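Local coordinates for CBS domain protein (Bacillus anthracis, PDB 3LQN), which is of unknown function but carries a pair of CBS domains, modules that in many relatives bind adenine nucleotides and regulate partner proteins or domains, at residues Gly62-Ala67 with Met87-Val92; Pro98-Glu103 with Leu110-Asp115; Asp104-Ala109 with Leu138-Lys143; Ala121-Glu124 with Phe128-Ile131. All coordinates share one frame; numbering follows the deposited sequence. Where two conformers were deposited one is given.

Contact 1 of 4, residues Gly62-Ala67 with Met87-Val92; sequences GLISTA and MKVEQV. With FMT (formic acid), chain H.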
loop_
_atom_site.group_PDB
_atom_site.type_symbol
_atom_site.label_atom_id
_atom_site.label_comp_id
_atom_site.label_asym_id
_atom_site.label_seq_id
_atom_site.Cartn_x
_atom_site.Cartn_y
_atom_site.Cartn_z
ATOM N N GLY A 62 -3.240 16.266 7.753
ATOM C CA GLY A 62 -2.799 15.680 6.525
ATOM C C GLY A 62 -2.371 14.273 6.776
ATOM O O GLY A 62 -2.579 13.764 7.859
ATOM N N LEU A 63 -1.746 13.672 5.783
ATOM C CA LEU A 63 -1.254 12.290 5.885
ATOM C C LEU A 63 0.222 12.308 5.539
ATOM O O LEU A 63 0.638 13.101 4.686
ATOM C CB LEU A 63 -1.891 11.391 4.837
ATOM C CG LEU A 63 -3.117 10.515 5.108
ATOM C CD1 LEU A 63 -3.412 9.609 3.871
ATOM C CD2 LEU A 63 -2.901 9.673 6.348
ATOM N N ILE A 64 0.998 11.388 6.104
ATOM C CA ILE A 64 2.387 11.250 5.630
ATOM C C ILE A 64 2.653 9.810 5.420
ATOM O O ILE A 64 2.250 9.017 6.279
ATOM C CB ILE A 64 3.393 11.946 6.561
ATOM C CG1 ILE A 64 4.825 11.792 5.994
ATOM C CG2 ILE A 64 3.314 11.398 8.013
ATOM C CD1 ILE A 64 5.884 12.671 6.757
ATOM N N SER A 65 3.284 9.444 4.284
ATOM C CA SER A 65 3.561 8.042 3.959
ATOM C C SER A 65 5.054 7.796 3.791
ATOM O O SER A 65 5.778 8.733 3.604
ATOM C CB SER A 65 2.850 7.663 2.634
ATOM O OG SER A 65 3.437 8.354 1.536
ATOM N N THR A 66 5.479 6.547 3.827
ATOM C CA THR A 66 6.862 6.233 3.582
ATOM C C THR A 66 7.246 6.628 2.159
ATOM O O THR A 66 8.375 7.063 1.910
ATOM C CB THR A 66 7.122 4.733 3.819
ATOM O OG1 THR A 66 6.709 4.411 5.155
ATOM C CG2 THR A 66 8.597 4.400 3.637
ATOM N N ALA A 67 6.312 6.435 1.219
ATOM C CA ALA A 67 6.515 6.940 -0.124
ATOM C C ALA A 67 6.814 8.477 -0.136
ATOM O O ALA A 67 7.721 8.913 -0.877
ATOM C CB ALA A 67 5.339 6.563 -1.049
ATOM N N MET A 87 14.916 17.691 7.875
ATOM C CA MET A 87 13.573 17.909 7.388
ATOM C C MET A 87 12.496 17.604 8.378
ATOM O O MET A 87 12.684 16.813 9.318
ATOM C CB MET A 87 13.352 16.997 6.169
ATOM C CG MET A 87 14.411 17.331 5.100
ATOM S SD MET A 87 14.343 16.198 3.691
ATOM C CE MET A 87 12.882 16.677 2.893
ATOM N N LYS A 88 11.360 18.225 8.140
ATOM C CA LYS A 88 10.197 18.042 9.005
ATOM C C LYS A 88 9.021 17.471 8.236
ATOM O O LYS A 88 8.934 17.544 7.001
ATOM C CB LYS A 88 9.777 19.386 9.650
ATOM C CG LYS A 88 10.793 19.869 10.708
ATOM C CD LYS A 88 10.327 21.101 11.372
ATOM C CE LYS A 88 10.862 21.128 12.827
ATOM N NZ LYS A 88 12.303 20.788 12.888
ATOM N N VAL A 89 8.061 16.914 8.987
ATOM C CA VAL A 89 6.849 16.324 8.409
ATOM C C VAL A 89 6.113 17.294 7.476
ATOM O O VAL A 89 5.664 16.888 6.379
ATOM C CB VAL A 89 5.914 15.936 9.602
ATOM C CG1 VAL A 89 4.468 15.801 9.161
ATOM C CG2 VAL A 89 6.396 14.630 10.197
ATOM N N GLU A 90 6.074 18.560 7.879
ATOM C CA GLU A 90 5.382 19.601 7.102
ATOM C C GLU A 90 5.891 19.677 5.651
ATOM O O GLU A 90 5.130 20.025 4.767
ATOM C CB GLU A 90 5.521 20.987 7.753
ATOM C CG GLU A 90 6.898 21.595 7.736
ATOM C CD GLU A 90 6.952 22.867 8.607
ATOM O OE1 GLU A 90 7.268 22.749 9.819
ATOM O OE2 GLU A 90 6.661 23.975 8.086
ATOM N N GLN A 91 7.152 19.328 5.420
ATOM C CA GLN A 91 7.735 19.521 4.072
ATOM C C GLN A 91 7.297 18.455 3.072
ATOM O O GLN A 91 7.477 18.654 1.870
ATOM C CB GLN A 91 9.253 19.537 4.123
ATOM C CG GLN A 91 9.848 20.709 4.859
ATOM C CD GLN A 91 11.297 20.505 5.055
ATOM O OE1 GLN A 91 11.702 19.817 5.979
ATOM N NE2 GLN A 91 12.128 21.115 4.184
ATOM N N VAL A 92 6.741 17.339 3.520
ATOM C CA VAL A 92 6.404 16.256 2.587
ATOM C C VAL A 92 4.965 15.742 2.736
ATOM O O VAL A 92 4.523 14.941 1.939
ATOM C CB VAL A 92 7.403 15.029 2.650
ATOM C CG1 VAL A 92 8.868 15.446 2.296
ATOM C CG2 VAL A 92 7.302 14.317 4.035
HETATM C C FMT H . 5.886 0.501 6.079
HETATM O O1 FMT H . 5.507 0.075 7.166
HETATM O O2 FMT H . 6.916 1.150 5.946
#

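Contact 2 of 4, residues Pro98-Glu103 with Leu110-Asp115; sequences PVLKLE and LEMTID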
loop_
_atom_site.group_PDB
_atom_site.type_symbol
_atom_site.label_atom_id
_atom_site.label_comp_id
_atom_site.label_asym_id
_atom_site.label_seq_id
_atom_site.Cartn_x
_atom_site.Cartn_y
_atom_site.Cartn_z
ATOM N N PRO A 98 -8.205 12.293 1.277
ATOM C CA PRO A 98 -9.532 11.696 1.418
ATOM C C PRO A 98 -9.974 11.659 2.895
ATOM O O PRO A 98 -9.287 11.065 3.727
ATOM C CB PRO A 98 -9.309 10.275 0.871
ATOM C CG PRO A 98 -7.867 9.967 1.257
ATOM C CD PRO A 98 -7.184 11.280 0.915
ATOM N N VAL A 99 -11.111 12.278 3.215
ATOM C CA VAL A 99 -11.657 12.223 4.570
ATOM C C VAL A 99 -13.170 11.954 4.588
ATOM O O VAL A 99 -13.944 12.563 3.839
ATOM C CB VAL A 99 -11.344 13.516 5.382
ATOM C CG1 VAL A 99 -11.984 13.453 6.766
ATOM C CG2 VAL A 99 -9.825 13.710 5.530
ATOM N N LEU A 100 -13.584 11.032 5.444
ATOM C CA LEU A 100 -15.004 10.702 5.562
ATOM C C LEU A 100 -15.432 10.975 6.999
ATOM O O LEU A 100 -14.624 10.947 7.890
ATOM C CB LEU A 100 -15.266 9.249 5.207
ATOM C CG LEU A 100 -15.054 8.997 3.708
ATOM C CD1 LEU A 100 -15.280 7.572 3.419
ATOM C CD2 LEU A 100 -15.991 9.841 2.853
ATOM N N LYS A 101 -16.714 11.258 7.184
ATOM C CA LYS A 101 -17.308 11.393 8.529
ATOM C C LYS A 101 -17.711 10.006 9.032
ATOM O O LYS A 101 -17.933 9.073 8.246
ATOM C CB LYS A 101 -18.592 12.220 8.428
ATOM C CG LYS A 101 -18.457 13.566 7.757
ATOM C CD LYS A 101 -19.458 14.529 8.389
ATOM C CE LYS A 101 -19.132 14.728 9.866
ATOM N NZ LYS A 101 -20.326 14.958 10.751
ATOM N N LEU A 102 -17.822 9.879 10.338
ATOM C CA LEU A 102 -18.219 8.620 10.951
ATOM C C LEU A 102 -19.511 8.074 10.376
ATOM O O LEU A 102 -19.668 6.867 10.287
ATOM C CB LEU A 102 -18.454 8.864 12.448
ATOM C CG LEU A 102 -17.283 9.328 13.286
ATOM C CD1 LEU A 102 -17.822 9.962 14.572
ATOM C CD2 LEU A 102 -16.384 8.129 13.579
ATOM N N GLU A 103 -20.450 8.969 10.047
ATOM C CA GLU A 103 -21.752 8.543 9.558
ATOM C C GLU A 103 -21.840 8.403 8.050
ATOM O O GLU A 103 -22.899 8.056 7.529
ATOM C CB GLU A 103 -22.893 9.440 10.084
ATOM C CG GLU A 103 -22.844 10.869 9.597
ATOM C CD GLU A 103 -22.094 11.763 10.558
ATOM O OE1 GLU A 103 -21.030 11.345 11.050
ATOM O OE2 GLU A 103 -22.573 12.882 10.839
ATOM N N LEU A 110 -16.684 2.890 -0.366
ATOM C CA LEU A 110 -16.285 2.011 -1.469
ATOM C C LEU A 110 -15.791 2.809 -2.665
ATOM O O LEU A 110 -14.731 2.536 -3.212
ATOM C CB LEU A 110 -17.456 1.144 -1.917
ATOM C CG LEU A 110 -17.257 0.424 -3.269
ATOM C CD1 LEU A 110 -16.113 -0.555 -3.201
ATOM C CD2 LEU A 110 -18.535 -0.278 -3.585
ATOM N N GLU A 111 -16.575 3.798 -3.069
ATOM C CA GLU A 111 -16.154 4.673 -4.156
ATOM C C GLU A 111 -14.824 5.401 -3.867
ATOM O O GLU A 111 -13.905 5.421 -4.718
ATOM C CB GLU A 111 -17.246 5.684 -4.473
ATOM C CG GLU A 111 -16.860 6.639 -5.563
ATOM C CD GLU A 111 -17.961 7.616 -5.872
ATOM O OE1 GLU A 111 -18.235 7.826 -7.075
ATOM O OE2 GLU A 111 -18.552 8.166 -4.912
ATOM N N MET A 112 -14.716 6.015 -2.697
ATOM C CA MET A 112 -13.446 6.669 -2.335
ATOM C C MET A 112 -12.247 5.722 -2.367
ATOM O O MET A 112 -11.145 6.143 -2.746
ATOM C CB MET A 112 -13.543 7.345 -0.945
ATOM C CG MET A 112 -12.538 8.454 -0.784
ATOM S SD MET A 112 -12.915 9.492 0.640
ATOM C CE MET A 112 -14.177 10.615 0.023
ATOM N N THR A 113 -12.417 4.459 -1.954
ATOM C CA THR A 113 -11.273 3.550 -1.862
ATOM C C THR A 113 -10.713 3.112 -3.237
ATOM O O THR A 113 -9.595 2.603 -3.302
ATOM C CB THR A 113 -11.508 2.266 -1.030
ATOM O OG1 THR A 113 -12.588 1.509 -1.608
ATOM C CG2 THR A 113 -11.789 2.591 0.389
ATOM N N ILE A 114 -11.465 3.309 -4.313
ATOM C CA ILE A 114 -10.906 2.998 -5.637
ATOM C C ILE A 114 -9.552 3.713 -5.893
ATOM O O ILE A 114 -8.577 3.069 -6.272
ATOM C CB ILE A 114 -11.940 3.184 -6.735
ATOM C CG1 ILE A 114 -13.077 2.181 -6.495
ATOM C CG2 ILE A 114 -11.318 2.928 -8.079
ATOM C CD1 ILE A 114 -14.404 2.719 -6.798
ATOM N N ASP A 115 -9.459 5.010 -5.595
ATOM C CA ASP A 115 -8.194 5.726 -5.795
ATOM C C ASP A 115 -7.402 5.995 -4.511
ATOM O O ASP A 115 -6.252 6.420 -4.564
ATOM C CB ASP A 115 -8.438 7.051 -6.517
ATOM C CG ASP A 115 -8.949 6.860 -7.919
ATOM O OD1 ASP A 115 -8.549 5.864 -8.553
ATOM O OD2 ASP A 115 -9.744 7.705 -8.384
#

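Contact 3 of 4, residues Asp104-Ala109 with Leu138-Lys143; sequences DSFAKA and LKLLNK. With SO4 (sulfate ion), chain G.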
loop_
_atom_site.group_PDB
_atom_site.type_symbol
_atom_site.label_atom_id
_atom_site.label_comp_id
_atom_site.label_asym_id
_atom_site.label_seq_id
_atom_site.Cartn_x
_atom_site.Cartn_y
_atom_site.Cartn_z
ATOM N N ASP A 104 -20.740 8.632 7.324
ATOM C CA ASP A 104 -20.807 8.436 5.864
ATOM C C ASP A 104 -21.108 6.977 5.472
ATOM O O ASP A 104 -20.741 6.039 6.187
ATOM C CB ASP A 104 -19.505 8.905 5.173
ATOM C CG ASP A 104 -19.525 10.395 4.837
ATOM O OD1 ASP A 104 -20.627 10.954 4.611
ATOM O OD2 ASP A 104 -18.438 10.999 4.769
ATOM N N SER A 105 -21.738 6.804 4.309
ATOM C CA SER A 105 -22.204 5.504 3.857
ATOM C C SER A 105 -21.125 4.554 3.341
ATOM O O SER A 105 -20.018 4.956 2.895
ATOM C CB SER A 105 -23.270 5.691 2.770
ATOM O OG SER A 105 -22.656 6.078 1.545
ATOM N N PHE A 106 -21.465 3.265 3.354
ATOM C CA PHE A 106 -20.583 2.274 2.757
ATOM C C PHE A 106 -20.340 2.589 1.265
ATOM O O PHE A 106 -19.226 2.512 0.771
ATOM C CB PHE A 106 -21.165 0.874 2.914
ATOM C CG PHE A 106 -20.365 -0.165 2.189
ATOM C CD1 PHE A 106 -19.257 -0.731 2.788
ATOM C CD2 PHE A 106 -20.676 -0.512 0.879
ATOM C CE1 PHE A 106 -18.497 -1.653 2.114
ATOM C CE2 PHE A 106 -19.931 -1.443 0.201
ATOM C CZ PHE A 106 -18.834 -2.016 0.815
ATOM N N ALA A 107 -21.397 2.968 0.565
ATOM C CA ALA A 107 -21.298 3.350 -0.827
ATOM C C ALA A 107 -20.246 4.439 -1.052
ATOM O O ALA A 107 -19.466 4.377 -2.008
ATOM C CB ALA A 107 -22.654 3.831 -1.320
ATOM N N LYS A 108 -20.255 5.446 -0.190
ATOM C CA LYS A 108 -19.345 6.577 -0.331
ATOM C C LYS A 108 -17.897 6.146 -0.097
ATOM O O LYS A 108 -16.969 6.577 -0.813
ATOM C CB LYS A 108 -19.750 7.678 0.634
ATOM C CG LYS A 108 -18.945 8.967 0.508
ATOM C CD LYS A 108 -19.644 10.082 1.268
ATOM C CE LYS A 108 -19.051 11.449 0.957
ATOM N NZ LYS A 108 -20.012 12.544 1.318
ATOM N N ALA A 109 -17.707 5.263 0.876
ATOM C CA ALA A 109 -16.364 4.744 1.177
ATOM C C ALA A 109 -15.856 3.853 0.062
ATOM O O ALA A 109 -14.727 4.004 -0.384
ATOM C CB ALA A 109 -16.357 3.975 2.493
ATOM N N LEU A 138 -13.202 -4.634 1.040
ATOM C CA LEU A 138 -13.097 -5.835 0.222
ATOM C C LEU A 138 -13.551 -7.052 1.005
ATOM O O LEU A 138 -14.131 -7.975 0.452
ATOM C CB LEU A 138 -11.657 -6.035 -0.278
ATOM C CG LEU A 138 -11.192 -5.122 -1.411
ATOM C CD1 LEU A 138 -9.642 -4.964 -1.407
ATOM C CD2 LEU A 138 -11.674 -5.591 -2.756
ATOM N N LYS A 139 -13.295 -7.040 2.301
ATOM C CA LYS A 139 -13.613 -8.193 3.114
ATOM C C LYS A 139 -15.142 -8.288 3.157
ATOM O O LYS A 139 -15.719 -9.360 3.001
ATOM C CB LYS A 139 -12.973 -8.017 4.487
ATOM C CG LYS A 139 -13.086 -9.205 5.401
ATOM C CD LYS A 139 -12.602 -8.858 6.791
ATOM C CE LYS A 139 -13.646 -9.255 7.831
ATOM N NZ LYS A 139 -13.426 -8.582 9.143
ATOM N N LEU A 140 -15.788 -7.138 3.310
ATOM C CA LEU A 140 -17.230 -7.052 3.280
ATOM C C LEU A 140 -17.815 -7.450 1.919
ATOM O O LEU A 140 -18.820 -8.138 1.868
ATOM C CB LEU A 140 -17.674 -5.641 3.667
ATOM C CG LEU A 140 -19.179 -5.491 3.830
ATOM C CD1 LEU A 140 -19.703 -6.599 4.706
ATOM C CD2 LEU A 140 -19.501 -4.146 4.434
ATOM N N LEU A 141 -17.175 -7.010 0.841
ATOM C CA LEU A 141 -17.661 -7.286 -0.505
ATOM C C LEU A 141 -17.463 -8.754 -0.871
ATOM O O LEU A 141 -18.279 -9.341 -1.583
ATOM C CB LEU A 141 -16.954 -6.391 -1.525
ATOM C CG LEU A 141 -17.356 -4.914 -1.524
ATOM C CD1 LEU A 141 -16.616 -4.156 -2.614
ATOM C CD2 LEU A 141 -18.860 -4.767 -1.689
ATOM N N ASN A 142 -16.377 -9.341 -0.379
ATOM C CA ASN A 142 -16.016 -10.707 -0.735
ATOM C C ASN A 142 -17.091 -11.710 -0.328
ATOM O O ASN A 142 -17.548 -12.510 -1.144
ATOM C CB ASN A 142 -14.675 -11.090 -0.105
ATOM C CG ASN A 142 -14.259 -12.509 -0.438
ATOM O OD1 ASN A 142 -14.362 -12.946 -1.584
ATOM N ND2 ASN A 142 -13.783 -13.236 0.566
ATOM N N LYS A 143 -17.489 -11.662 0.939
ATOM C CA LYS A 143 -18.484 -12.589 1.465
ATOM C C LYS A 143 -19.834 -12.396 0.781
ATOM O O LYS A 143 -20.466 -13.360 0.350
ATOM C CB LYS A 143 -18.632 -12.415 2.978
ATOM C CG LYS A 143 -18.934 -10.990 3.412
ATOM C CD LYS A 143 -19.218 -10.915 4.904
ATOM C CE LYS A 143 -18.072 -11.501 5.713
ATOM N NZ LYS A 143 -18.182 -12.980 5.841
HETATM S S SO4 G . -10.723 -10.408 9.843
HETATM O O1 SO4 G . -12.132 -10.319 10.216
HETATM O O2 SO4 G . -9.968 -10.876 10.999
HETATM O O3 SO4 G . -10.564 -11.361 8.746
HETATM O O4 SO4 G . -10.233 -9.092 9.432
#

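Contact 4 of 4, residues Ala121-Glu124 with Phe128-Ile131; sequences AVNE and FEGI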
loop_
_atom_site.group_PDB
_atom_site.type_symbol
_atom_site.label_atom_id
_atom_site.label_comp_id
_atom_site.label_asym_id
_atom_site.label_seq_id
_atom_site.Cartn_x
_atom_site.Cartn_y
_atom_site.Cartn_z
ATOM N N ALA A 121 -11.087 9.083 8.828
ATOM C CA ALA A 121 -12.392 9.376 9.355
ATOM C C ALA A 121 -12.226 10.469 10.383
ATOM O O ALA A 121 -11.339 10.390 11.203
ATOM C CB ALA A 121 -12.942 8.152 10.014
ATOM N N VAL A 122 -13.115 11.469 10.356
ATOM C CA VAL A 122 -13.111 12.529 11.350
ATOM C C VAL A 122 -14.540 12.688 11.876
ATOM O O VAL A 122 -15.493 12.216 11.248
ATOM C CB VAL A 122 -12.645 13.844 10.747
ATOM C CG1 VAL A 122 -11.161 13.721 10.253
ATOM C CG2 VAL A 122 -13.560 14.242 9.623
ATOM N N ASN A 123 -14.677 13.289 13.046
ATOM C CA ASN A 123 -16.023 13.611 13.536
ATOM C C ASN A 123 -16.445 14.982 13.070
ATOM O O ASN A 123 -15.719 15.637 12.323
ATOM C CB ASN A 123 -16.220 13.365 15.045
ATOM C CG ASN A 123 -15.561 14.420 15.936
ATOM O OD1 ASN A 123 -14.971 15.388 15.462
ATOM N ND2 ASN A 123 -15.666 14.219 17.248
ATOM N N GLU A 124 -17.643 15.387 13.470
ATOM C CA GLU A 124 -18.172 16.701 13.144
ATOM C C GLU A 124 -17.078 17.776 13.210
ATOM O O GLU A 124 -16.899 18.547 12.266
ATOM C CB GLU A 124 -19.345 17.032 14.090
ATOM C CG GLU A 124 -19.065 16.698 15.574
ATOM C CD GLU A 124 -20.293 16.769 16.489
ATOM O OE1 GLU A 124 -21.315 17.372 16.098
ATOM O OE2 GLU A 124 -20.226 16.219 17.611
ATOM N N PHE A 128 -9.629 13.578 14.574
ATOM C CA PHE A 128 -9.317 12.305 13.921
ATOM C C PHE A 128 -9.947 11.148 14.723
ATOM O O PHE A 128 -9.771 11.073 15.926
ATOM C CB PHE A 128 -7.786 12.175 13.881
ATOM C CG PHE A 128 -7.311 10.858 13.387
ATOM C CD1 PHE A 128 -7.609 10.433 12.095
ATOM C CD2 PHE A 128 -6.635 10.004 14.229
ATOM C CE1 PHE A 128 -7.161 9.187 11.627
ATOM C CE2 PHE A 128 -6.219 8.753 13.777
ATOM C CZ PHE A 128 -6.480 8.352 12.482
ATOM N N GLU A 129 -10.647 10.239 14.030
ATOM C CA GLU A 129 -11.448 9.179 14.658
ATOM C C GLU A 129 -11.019 7.763 14.291
ATOM O O GLU A 129 -11.339 6.798 14.997
ATOM C CB GLU A 129 -12.920 9.360 14.243
ATOM C CG GLU A 129 -13.497 10.628 14.841
ATOM C CD GLU A 129 -13.477 10.609 16.369
ATOM O OE1 GLU A 129 -13.305 11.690 17.004
ATOM O OE2 GLU A 129 -13.643 9.510 16.950
ATOM N N GLY A 130 -10.329 7.652 13.165
ATOM C CA GLY A 130 -9.851 6.379 12.676
ATOM C C GLY A 130 -9.459 6.390 11.193
ATOM O O GLY A 130 -9.510 7.417 10.504
ATOM N N ILE A 131 -9.143 5.209 10.676
ATOM C CA ILE A 131 -8.806 5.120 9.247
ATOM C C ILE A 131 -9.631 4.003 8.625
ATOM O O ILE A 131 -9.958 2.985 9.280
ATOM C CB ILE A 131 -7.288 4.907 9.025
ATOM C CG1 ILE A 131 -6.845 3.554 9.575
ATOM C CG2 ILE A 131 -6.489 6.023 9.657
ATOM C CD1 ILE A 131 -5.637 2.984 8.795
#

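Contact 1 of 4, residues Gly62-Ala67 with Met87-Val92
A small, buried apolar contact joins strand 60-65, part of the first of the two CBS motifs, to the turn 87-92 in the connection between helix 66-72 and strand 99-101: Ile-64 on the strand meets Val-89 and Val-92 of the turn. Strand 60-65 pairs with strand 50-54 as an antiparallel hairpin and runs directly into helix 66-72, an order consistent with a CBS motif. With CG1 anti to the backbone N (chi1 -179°) and the second torsion also extended, the Ile-64 chain reaches straight out from the strand, and its terminal CD1 arrives between the two valines, crossing each obliquely. Val-89 comes no closer than 4.0 Å, from its CG2 to Ile-64 CD1. Ile-51 and Val-53 of the neighbouring strand, together with Val-30, also touch Ile-64, and Val-89 lies against Ala-39 of helix 36-46.

The turn keeps its own shape through polar bonds. Gln-91 folds back so that OE1 accepts from Lys-88 N at 2.7 Å, in the carbonyl plane, while Val-92 N bonds to Val-89 O. Beyond Ile-64, the OG of Ser-65 caps helix 66-72 by bonding to Met-68 N. The tightest point is Ile-64 CD1 against Val-92 CG2, at 3.5 Å slightly closer than usual van der Waals contact.

Contact 2 of 4, residues Pro98-Glu103 with Leu110-Asp115
Met-112 leaves its helix with CG anti to the backbone N (chi1 -157°), stays extended through the next bond, then bends at the thioether (chi3 -82°), which lays SD and CE over Pro-98 and Leu-100. Leu-100 answers with CG beside its own backbone N (chi1 -69°), and the Leu-100 and Met-112 side chains run alongside each other, head to tail. The sulfur lies 3.7 Å from Pro-98 CB and 3.8 Å from Leu-100 CG, so one atom serves both partners. Its methyl goes on to Leu-100 CD2, where the CE to CD2 separation of 3.4 Å is tighter than normal carbon contact.

These residues pack helix 106-115 on strand 99-101, the first two elements of the beta-alpha-beta unit that continues into strand 118-122; Ile-119 of that strand touches both Pro-98 and Met-112. Further along the helix, Thr-113 OG1 turns back to Leu-110 O at 2.9 Å, while Asp-115 OD1 forms a salt bridge with Arg-135 of the second subunit. At the far end of the strand, Lys-101 NZ meets Glu-103 OE2 from above the carboxylate plane. No hydrogen bond crosses between the two segments, and what joins them is apolar contact, consistent with dispersion from a bent, polarisable thioether.

Contact 3 of 4, residues Asp104-Ala109 with Leu138-Lys143
Phe-106 meets Leu-140 and Leu-141 in a buried contact between two helices. Ahead of it, Asp-104 accepts from Lys-101 N through OD2, while its OD1 has a long salt bridge of 3.7 Å to Lys-108 NZ. Ser-105 follows at the N-cap of helix 106-115, its OG taking Lys-108 N at 3.0 Å. Phe-106, in the first turn, has CG anti to the backbone N (chi1 174°), which sends the ring across to helix 134-144. The CD2 methyl of Leu-140 approaches Phe-106 CE1 to 3.6 Å, whereas Leu-141 CD2 comes to the ring edge, near the plane, 3.7 Å from Phe-106 CZ. The ring stacks in addition with Phe-12, and Leu-20 of helix 17-20 touches both Phe-106 and Leu-140. Ala-109, further along, packs on Leu-100.

On the partner helix, a sulfate, probably from the crystallisation liquor, is hydrogen-bonded by Arg-135 NH1; Lys-139 NZ lies beside it at a distance too short to be taken at face value. Leu-138 and Leu-141 pack on their counterparts in the second subunit, so the helix also belongs to the dimer interface. Helices 106-115 and 134-144 are the two helices of a strand-helix-strand-strand-helix (beta-alpha-beta-beta-alpha) order, that of the CBS motif.

Contact 4 of 4, residues Ala121-Glu124 with Phe128-Ile131
Both backbone polar atoms of Ala-121 are satisfied across the pair of strands: its N donates to Gly-130 O at 2.8 Å, almost straight at 174°, and its O accepts from Glu-129 N at 2.9 Å, less straight at 157°. In each bond the donor is tilted out of the carbonyl plane. Since Glu-129 and Gly-130 both face Ala-121, the register slips by one before Val-122 meets Phe-128 in a non-hydrogen-bonded pair. This is a classic beta bulge in the hairpin of strands 118-122 and 128-133, central strands of the sheet of the second CBS domain. Gly-130 takes backbone angles at which a side chain would jam against the preceding carbonyl.

In one of its two conformers the Glu-129 chain, bent at its second torsion, folds over the start of the turn and puts CG 3.4 Å from Asn-123 N. There its carboxylate appears to lie 23° from the plane of the Asn-123 amide, but OE1 and ND2, 3.5 Å apart, are badly angled for a hydrogen bond. Asn-123 OD1 instead accepts from Tyr-127 N, and weakly from Asp-125 N, inside the turn. Phe-128 CD1 lies 3.8 Å from Ala-121 O, and the ring packs on Pro-52 and Leu-54 of strand 50-54.

How the contacts relate
Contacts 2, 3 and 4 all belong to the second CBS domain, while contact 1 joins strand 60-65 to the turn 87-92 ahead of strand 99-101, on the other side of the chain's centre from contacts 2 and 3. Contacts 2 and 3 share helix 106-115; their centres are about 10 Å apart and they touch through Leu-110 CD1 and Leu-141 CD1 at 3.7 Å. Contact 4 continues contact 2 across the sheet, where Leu-100 O and Val-122 N, 2.9 Å apart, probably hydrogen-bond. Contact 1 touches none of the others, lying nearest to contact 2 at about 5 Å between nearest atoms. The second subunit reaches contacts 1, 2 and 3, but not contact 4.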